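Local coordinates for protein alpha-L-rhamnosidase (Streptomyces avermitilis, PDB 3W5M) that hydrolyses terminal non-reducing alpha-L-rhamnose residues from alpha-L-rhamnosides, including citrus flavonoids and the arabinogalactan-protein gum arabic, at residues E991-A996 against F1009-D1014. Sequence-based numbering, arbitrary orientation.
Sequences EVWIPA and FVRAED
Glu-991 OE2 is held by two groups: a water donates to it at 2.7 Å, and Arg-1011 NH2, from across the contact, forms a long salt bridge of 3.8 Å with it, the carboxylate and guanidinium planes turned 76° apart. The same water accepts a weak bond from NH2. Arg-1011 NE in turn donates to Glu-1013 OE1 at 3.2 Å, nearly straight at 170° and in the guanidinium plane. Charge thus alternates from Glu-991 through Arg-1011 to Glu-1013. Such a network can join strands that are not sheet neighbours: 989-995 and 1008-1013 flank strand 1016-1021 in the C-terminal beta-sandwich, and the outer strand carries a classic beta bulge, Val-1010 and Arg-1011 both facing Val-1018. In Trp-993, CG lies anti to the carbonyl carbon (chi1 -60°), and NE1 donates within the ring plane to Glu-991 OE1 at 2.8 Å. The benzo atoms CZ3 and CH2 lie beside Glu-1013, CZ3 3.9 Å from its CB and CH2 in oblique packing contact with its OE1 at 3.6 Å. An alanine in place of Trp-993 would probably leave Glu-991 OE1 without this donor and open a gap beside Glu-1013. Arg-946 makes a cation-pi contact with the indole and a salt bridge to Asp-1014.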
# COMPACT_ATOMS: atom_id res chain seq x y z
N GLU A 991 -25.62 17.37 18.20
CA GLU A 991 -25.46 18.42 19.19
C GLU A 991 -24.73 19.56 18.50
O GLU A 991 -23.62 19.38 18.01
CB GLU A 991 -24.65 17.90 20.35
CG GLU A 991 -24.38 18.92 21.43
CD GLU A 991 -23.47 18.35 22.49
OE1 GLU A 991 -22.24 18.33 22.26
OE2 GLU A 991 -24.00 17.91 23.54
N VAL A 992 -25.36 20.73 18.45
CA VAL A 992 -24.85 21.84 17.67
C VAL A 992 -24.42 22.94 18.64
O VAL A 992 -25.15 23.26 19.58
CB VAL A 992 -25.90 22.36 16.69
CG1 VAL A 992 -25.36 23.50 15.84
CG2 VAL A 992 -26.36 21.22 15.78
N TRP A 993 -23.22 23.48 18.43
CA TRP A 993 -22.68 24.58 19.23
C TRP A 993 -22.53 25.80 18.35
O TRP A 993 -21.82 25.75 17.34
CB TRP A 993 -21.31 24.22 19.77
CG TRP A 993 -21.29 23.04 20.63
CD1 TRP A 993 -21.65 21.76 20.29
CD2 TRP A 993 -20.85 22.99 22.00
NE1 TRP A 993 -21.47 20.91 21.37
CE2 TRP A 993 -20.98 21.64 22.43
CE3 TRP A 993 -20.37 23.94 22.90
CZ2 TRP A 993 -20.64 21.23 23.72
CZ3 TRP A 993 -20.04 23.54 24.19
CH2 TRP A 993 -20.18 22.18 24.58
N ILE A 994 -23.21 26.89 18.71
CA ILE A 994 -23.16 28.11 17.91
C ILE A 994 -22.56 29.24 18.74
O ILE A 994 -23.21 29.68 19.69
CB ILE A 994 -24.57 28.56 17.46
CG1 ILE A 994 -25.36 27.39 16.86
CG2 ILE A 994 -24.49 29.73 16.49
CD1 ILE A 994 -24.92 27.02 15.46
N PRO A 995 -21.33 29.70 18.40
CA PRO A 995 -20.74 30.83 19.14
C PRO A 995 -21.68 32.04 19.13
O PRO A 995 -22.19 32.42 18.07
CB PRO A 995 -19.43 31.12 18.40
CG PRO A 995 -19.48 30.33 17.13
CD PRO A 995 -20.38 29.16 17.41
N ALA A 996 -21.92 32.59 20.32
CA ALA A 996 -22.83 33.72 20.46
C ALA A 996 -22.45 34.60 21.65
O ALA A 996 -22.25 34.09 22.76
CB ALA A 996 -24.27 33.23 20.60
N PHE A 1009 -32.79 24.59 22.34
CA PHE A 1009 -31.76 25.15 23.18
C PHE A 1009 -31.71 24.30 24.45
O PHE A 1009 -32.74 24.07 25.06
CB PHE A 1009 -32.10 26.61 23.53
CG PHE A 1009 -31.07 27.30 24.39
CD1 PHE A 1009 -31.08 27.16 25.78
CD2 PHE A 1009 -30.08 28.10 23.81
CE1 PHE A 1009 -30.13 27.80 26.58
CE2 PHE A 1009 -29.14 28.74 24.60
CZ PHE A 1009 -29.16 28.60 25.98
N VAL A 1010 -30.52 23.82 24.82
CA VAL A 1010 -30.35 23.15 26.12
C VAL A 1010 -29.49 23.96 27.11
O VAL A 1010 -29.78 23.97 28.31
CB VAL A 1010 -29.88 21.67 26.02
CG1 VAL A 1010 -30.86 20.85 25.20
CG2 VAL A 1010 -28.47 21.56 25.46
N ARG A 1011 -28.45 24.63 26.62
CA ARG A 1011 -27.54 25.36 27.52
C ARG A 1011 -26.58 26.33 26.82
O ARG A 1011 -26.35 26.24 25.61
CB ARG A 1011 -26.74 24.39 28.42
CG ARG A 1011 -25.68 23.58 27.70
CD ARG A 1011 -25.20 22.41 28.54
NE ARG A 1011 -24.10 21.70 27.88
CZ ARG A 1011 -24.26 20.66 27.06
NH1 ARG A 1011 -25.46 20.19 26.79
NH2 ARG A 1011 -23.20 20.09 26.50
N ALA A 1012 -26.05 27.26 27.62
CA ALA A 1012 -24.89 28.06 27.23
C ALA A 1012 -23.62 27.44 27.83
O ALA A 1012 -23.61 27.01 28.99
CB ALA A 1012 -25.06 29.51 27.66
N GLU A 1013 -22.58 27.35 27.01
CA GLU A 1013 -21.27 26.87 27.44
C GLU A 1013 -20.20 27.46 26.51
O GLU A 1013 -20.46 27.66 25.31
CB GLU A 1013 -21.22 25.33 27.46
CG GLU A 1013 -20.10 24.76 28.33
CD GLU A 1013 -20.02 23.24 28.31
OE1 GLU A 1013 -21.05 22.56 28.10
OE2 GLU A 1013 -18.90 22.71 28.53
N ASP A 1014 -19.03 27.74 27.08
CA ASP A 1014 -17.86 28.28 26.36
C ASP A 1014 -18.20 29.25 25.21
O ASP A 1014 -17.64 29.15 24.12
CB ASP A 1014 -16.95 27.15 25.82
CG ASP A 1014 -16.72 26.03 26.83
OD1 ASP A 1014 -16.87 26.25 28.05
OD2 ASP A 1014 -16.39 24.91 26.38
O HOH W 1 -22.15 17.99 25.52